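Local coordinates for protein aldehyde dehydrogenase (Staphylococcus aureus, PDB 6K10) that oxidises the carotenoid aldehyde 4,4'-diaponeurosporen-4-al to 4,4'-diaponeurosporenoic acid, using NAD+, in the biosynthesis of the virulence pigment staphyloxanthin, at residues 27-40 with 129-141. The protein carries 1 engineered substitution. Residues are numbered along the deposited sequence; the frame is centred on the assembly and turned at random.
Sequences TKDISFRKEQLKKL and FEPLIGAIAAGNT
Arg33 lies across the C-terminal end of helix 129-138, where Gly139 breaks out of the helix with positive phi in a Schellman motif. One face of the guanidinium rests on the CA of Gly139, with Arg33 NE 3.3 Å from Gly139 CA; Ile30 CD1 covers the opposite face. At the edge, Arg33 NH1 donates to Ala137 O (3.0 Å), the acceptor close to the guanidinium plane. That bond and one from Arg33 NE to Thr27 O (2.9 Å), on its own segment, fix the group's rotation, with a weak third from NH2 to Lys28 O. Beside it, Thr27 OG1 gives a short 2.7 Å bond to Gly139 O, arriving from above the carbonyl plane; chi1 of 70° sets this hydroxyl between its own N and C and leaves CG2 to meet the methyl of Thr141.

Further along, segments 30-40 and 129-138 run roughly antiparallel (153°) and the packing turns apolar. The Leu37 and Ile136 side chains slide past each other in opposite directions, Leu37 CD2 3.7 Å from Ile136 CG2. Leu40, with CG anti to its backbone N (chi1 -173°), drops as a knob among Phe129, Leu132, Ile133 and Ile136; its CD1 sits 3.7 Å from Phe129 CE1. Packing is looser where Leu40 CD2 stands 4.3 Å from Leu132 CD2 and Ile133 CG1. Ser31 and Glu35, turned from this contact, are exposed.

The contact thus fastens an N-terminal helix onto the crossover helix between parallel strands 104-118 and 141-145 of the Rossmann-like domain. Through Ala137 O, the helix end probably stabilises the buried arginine's charge.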
loop_
_atom_site.group_PDB
_atom_site.type_symbol
_atom_site.label_atom_id
_atom_site.label_comp_id
_atom_site.label_asym_id
_atom_site.label_seq_id
_atom_site.Cartn_x
_atom_site.Cartn_y
_atom_site.Cartn_z
ATOM N N THR A 27 -10.907 -18.422 10.400
ATOM C CA THR A 27 -9.549 -18.113 9.961
ATOM C C THR A 27 -8.888 -17.023 10.795
ATOM O O THR A 27 -7.666 -16.859 10.706
ATOM C CB THR A 27 -9.541 -17.701 8.485
ATOM O OG1 THR A 27 -10.154 -16.414 8.335
ATOM C CG2 THR A 27 -10.297 -18.716 7.643
ATOM N N LYS A 28 -9.649 -16.280 11.598
ATOM C CA LYS A 28 -9.055 -15.250 12.440
ATOM C C LYS A 28 -8.337 -15.828 13.651
ATOM O O LYS A 28 -7.468 -15.155 14.218
ATOM C CB LYS A 28 -10.126 -14.257 12.896
ATOM C CG LYS A 28 -10.761 -13.476 11.756
ATOM C CD LYS A 28 -11.669 -12.375 12.272
ATOM C CE LYS A 28 -12.369 -11.660 11.128
ATOM N NZ LYS A 28 -13.456 -10.767 11.613
ATOM N N ASP A 29 -8.668 -17.053 14.051
ATOM C CA ASP A 29 -8.007 -17.670 15.192
ATOM C C ASP A 29 -6.550 -17.962 14.859
ATOM O O ASP A 29 -6.244 -18.562 13.823
ATOM C CB ASP A 29 -8.725 -18.954 15.598
ATOM C CG ASP A 29 -8.078 -19.627 16.795
ATOM O OD1 ASP A 29 -8.413 -19.258 17.941
ATOM O OD2 ASP A 29 -7.233 -20.522 16.589
ATOM N N ILE A 30 -5.654 -17.543 15.753
ATOM C CA ILE A 30 -4.221 -17.655 15.498
ATOM C C ILE A 30 -3.793 -19.117 15.426
ATOM O O ILE A 30 -3.009 -19.506 14.551
ATOM C CB ILE A 30 -3.439 -16.881 16.577
ATOM C CG1 ILE A 30 -3.681 -15.375 16.435
ATOM C CG2 ILE A 30 -1.962 -17.208 16.523
ATOM C CD1 ILE A 30 -3.637 -14.874 15.006
ATOM N N SER A 31 -4.301 -19.951 16.338
ATOM C CA SER A 31 -3.924 -21.361 16.329
ATOM C C SER A 31 -4.451 -22.077 15.092
ATOM O O SER A 31 -3.841 -23.052 14.636
ATOM C CB SER A 31 -4.417 -22.048 17.603
ATOM O OG SER A 31 -5.832 -22.076 17.660
ATOM N N PHE A 32 -5.573 -21.614 14.536
ATOM C CA PHE A 32 -6.030 -22.135 13.251
ATOM C C PHE A 32 -5.009 -21.851 12.159
ATOM O O PHE A 32 -4.651 -22.740 11.376
ATOM C CB PHE A 32 -7.389 -21.527 12.892
ATOM C CG PHE A 32 -7.856 -21.847 11.495
ATOM C CD1 PHE A 32 -7.521 -21.026 10.427
ATOM C CD2 PHE A 32 -8.634 -22.967 11.251
ATOM C CE1 PHE A 32 -7.950 -21.317 9.147
ATOM C CE2 PHE A 32 -9.067 -23.262 9.970
ATOM C CZ PHE A 32 -8.724 -22.438 8.918
ATOM N N ARG A 33 -4.530 -20.607 12.091
ATOM C CA ARG A 33 -3.572 -20.230 11.057
ATOM C C ARG A 33 -2.280 -21.030 11.182
ATOM O O ARG A 33 -1.724 -21.484 10.176
ATOM C CB ARG A 33 -3.289 -18.732 11.139
ATOM C CG ARG A 33 -4.527 -17.860 11.007
ATOM C CD ARG A 33 -4.151 -16.387 11.008
ATOM N NE ARG A 33 -5.191 -15.554 11.604
ATOM C CZ ARG A 33 -5.041 -14.266 11.896
ATOM N NH1 ARG A 33 -3.889 -13.657 11.644
ATOM N NH2 ARG A 33 -6.042 -13.587 12.437
ATOM N N LYS A 34 -1.787 -21.213 12.413
ATOM C CA LYS A 34 -0.579 -22.007 12.617
ATOM C C LYS A 34 -0.758 -23.434 12.116
ATOM O O LYS A 34 0.162 -24.012 11.527
ATOM C CB LYS A 34 -0.187 -22.014 14.095
ATOM C CG LYS A 34 0.698 -20.857 14.514
ATOM C CD LYS A 34 1.409 -21.138 15.827
ATOM N N GLU A 35 -1.935 -24.020 12.341
ATOM C CA GLU A 35 -2.157 -25.399 11.920
ATOM C C GLU A 35 -2.188 -25.515 10.401
ATOM O O GLU A 35 -1.682 -26.493 9.839
ATOM C CB GLU A 35 -3.450 -25.932 12.535
ATOM C CG GLU A 35 -3.780 -27.358 12.133
ATOM C CD GLU A 35 -2.957 -28.388 12.884
ATOM O OE1 GLU A 35 -3.024 -29.581 12.518
ATOM O OE2 GLU A 35 -2.246 -28.011 13.842
ATOM N N GLN A 36 -2.772 -24.525 9.719
ATOM C CA GLN A 36 -2.781 -24.548 8.259
ATOM C C GLN A 36 -1.369 -24.445 7.701
ATOM O O GLN A 36 -1.043 -25.080 6.691
ATOM C CB GLN A 36 -3.651 -23.414 7.717
ATOM C CG GLN A 36 -5.059 -23.371 8.287
ATOM C CD GLN A 36 -5.746 -24.722 8.266
ATOM O OE1 GLN A 36 -5.755 -25.417 7.248
ATOM N NE2 GLN A 36 -6.327 -25.104 9.397
ATOM N N LEU A 37 -0.514 -23.650 8.347
ATOM C CA LEU A 37 0.873 -23.551 7.907
ATOM C C LEU A 37 1.602 -24.878 8.089
ATOM O O LEU A 37 2.382 -25.286 7.221
ATOM C CB LEU A 37 1.578 -22.427 8.663
ATOM C CG LEU A 37 1.100 -21.019 8.300
ATOM C CD1 LEU A 37 1.578 -20.010 9.331
ATOM C CD2 LEU A 37 1.574 -20.631 6.907
ATOM N N LYS A 38 1.359 -25.567 9.210
ATOM C CA LYS A 38 1.912 -26.907 9.393
ATOM C C LYS A 38 1.465 -27.836 8.276
ATOM O O LYS A 38 2.282 -28.541 7.671
ATOM C CB LYS A 38 1.485 -27.491 10.742
ATOM C CG LYS A 38 1.847 -26.668 11.950
ATOM N N LYS A 39 0.159 -27.862 8.004
ATOM C CA LYS A 39 -0.363 -28.729 6.955
ATOM C C LYS A 39 0.238 -28.373 5.602
ATOM O O LYS A 39 0.565 -29.262 4.810
ATOM C CB LYS A 39 -1.888 -28.637 6.916
ATOM C CG LYS A 39 -2.574 -29.250 8.130
ATOM C CD LYS A 39 -3.997 -28.738 8.274
ATOM C CE LYS A 39 -4.847 -29.118 7.074
ATOM N NZ LYS A 39 -6.206 -28.507 7.146
ATOM N N LEU A 40 0.407 -27.077 5.328
ATOM C CA LEU A 40 1.030 -26.654 4.078
ATOM C C LEU A 40 2.453 -27.186 3.965
ATOM O O LEU A 40 2.864 -27.681 2.909
ATOM C CB LEU A 40 1.023 -25.129 3.979
ATOM C CG LEU A 40 1.496 -24.545 2.646
ATOM C CD1 LEU A 40 0.612 -25.031 1.509
ATOM C CD2 LEU A 40 1.523 -23.026 2.701
ATOM N N PHE A 129 3.171 -19.769 -3.604
ATOM C CA PHE A 129 3.136 -20.115 -2.187
ATOM C C PHE A 129 3.737 -19.060 -1.268
ATOM O O PHE A 129 3.305 -18.954 -0.114
ATOM C CB PHE A 129 3.803 -21.476 -1.972
ATOM C CG PHE A 129 2.950 -22.633 -2.435
ATOM C CD1 PHE A 129 1.980 -23.147 -1.598
ATOM C CD2 PHE A 129 3.093 -23.181 -3.697
ATOM C CE1 PHE A 129 1.173 -24.189 -1.998
ATOM C CE2 PHE A 129 2.284 -24.227 -4.104
ATOM C CZ PHE A 129 1.324 -24.735 -3.252
ATOM N N GLU A 130 4.701 -18.253 -1.734
ATOM C CA GLU A 130 5.152 -17.155 -0.884
ATOM C C GLU A 130 4.038 -16.134 -0.629
ATOM O O GLU A 130 3.846 -15.744 0.533
ATOM C CB GLU A 130 6.417 -16.506 -1.456
ATOM C CG GLU A 130 6.896 -15.322 -0.630
ATOM C CD GLU A 130 7.042 -15.657 0.852
ATOM O OE1 GLU A 130 6.677 -14.808 1.697
ATOM O OE2 GLU A 130 7.519 -16.764 1.179
ATOM N N PRO A 131 3.271 -15.686 -1.634
ATOM C CA PRO A 131 2.074 -14.897 -1.284
ATOM C C PRO A 131 1.098 -15.656 -0.405
ATOM O O PRO A 131 0.550 -15.077 0.544
ATOM C CB PRO A 131 1.457 -14.548 -2.648
ATOM C CG PRO A 131 2.518 -14.763 -3.634
ATOM C CD PRO A 131 3.423 -15.822 -3.094
ATOM N N LEU A 132 0.880 -16.944 -0.683
ATOM C CA LEU A 132 -0.096 -17.717 0.081
ATOM C C LEU A 132 0.261 -17.766 1.561
ATOM O O LEU A 132 -0.620 -17.653 2.424
ATOM C CB LEU A 132 -0.200 -19.134 -0.479
ATOM C CG LEU A 132 -1.272 -20.002 0.185
ATOM C CD1 LEU A 132 -2.662 -19.464 -0.130
ATOM C CD2 LEU A 132 -1.146 -21.461 -0.225
ATOM N N ILE A 133 1.547 -17.950 1.873
ATOM C CA ILE A 133 1.987 -17.948 3.267
ATOM C C ILE A 133 1.533 -16.670 3.956
ATOM O O ILE A 133 0.981 -16.698 5.061
ATOM C CB ILE A 133 3.514 -18.114 3.352
ATOM C CG1 ILE A 133 3.942 -19.481 2.823
ATOM C CG2 ILE A 133 3.977 -17.942 4.782
ATOM C CD1 ILE A 133 5.411 -19.550 2.472
ATOM N N GLY A 134 1.754 -15.527 3.304
ATOM C CA GLY A 134 1.304 -14.267 3.873
ATOM C C GLY A 134 -0.201 -14.221 4.047
ATOM O O GLY A 134 -0.706 -13.798 5.089
ATOM N N ALA A 135 -0.939 -14.665 3.026
ATOM C CA ALA A 135 -2.396 -14.669 3.112
ATOM C C ALA A 135 -2.878 -15.572 4.240
ATOM O O ALA A 135 -3.778 -15.202 5.003
ATOM C CB ALA A 135 -2.998 -15.108 1.776
ATOM N N ILE A 136 -2.289 -16.764 4.359
ATOM C CA ILE A 136 -2.658 -17.679 5.439
ATOM C C ILE A 136 -2.351 -17.053 6.790
ATOM O O ILE A 136 -3.213 -16.982 7.674
ATOM C CB ILE A 136 -1.931 -19.027 5.279
ATOM C CG1 ILE A 136 -2.499 -19.819 4.103
ATOM C CG2 ILE A 136 -2.028 -19.835 6.568
ATOM C CD1 ILE A 136 -1.710 -21.076 3.791
ATOM N N ALA A 137 -1.109 -16.592 6.969
ATOM C CA ALA A 137 -0.682 -16.063 8.259
ATOM C C ALA A 137 -1.484 -14.833 8.660
ATOM O O ALA A 137 -1.695 -14.593 9.854
ATOM C CB ALA A 137 0.811 -15.732 8.223
ATOM N N ALA A 138 -1.938 -14.046 7.687
ATOM C CA ALA A 138 -2.736 -12.866 7.986
ATOM C C ALA A 138 -4.196 -13.192 8.273
ATOM O O ALA A 138 -4.940 -12.297 8.687
ATOM C CB ALA A 138 -2.644 -11.865 6.833
ATOM N N GLY A 139 -4.624 -14.435 8.060
ATOM C CA GLY A 139 -5.964 -14.845 8.428
ATOM C C GLY A 139 -6.996 -14.788 7.329
ATOM O O GLY A 139 -8.189 -14.651 7.623
ATOM N N ASN A 140 -6.584 -14.896 6.073
ATOM C CA ASN A 140 -7.495 -14.794 4.944
ATOM C C ASN A 140 -7.875 -16.179 4.430
ATOM O O ASN A 140 -7.255 -17.191 4.764
ATOM C CB ASN A 140 -6.853 -13.977 3.818
ATOM C CG ASN A 140 -6.469 -12.579 4.257
ATOM O OD1 ASN A 140 -7.265 -11.646 4.165
ATOM N ND2 ASN A 140 -5.242 -12.429 4.744
ATOM N N THR A 141 -8.926 -16.213 3.619
ATOM C CA THR A 141 -9.146 -17.305 2.685
ATOM C C THR A 141 -8.574 -16.887 1.337
ATOM O O THR A 141 -8.320 -15.706 1.092
ATOM C CB THR A 141 -10.633 -17.652 2.553
ATOM O OG1 THR A 141 -11.320 -16.582 1.891
ATOM C CG2 THR A 141 -11.255 -17.876 3.923
#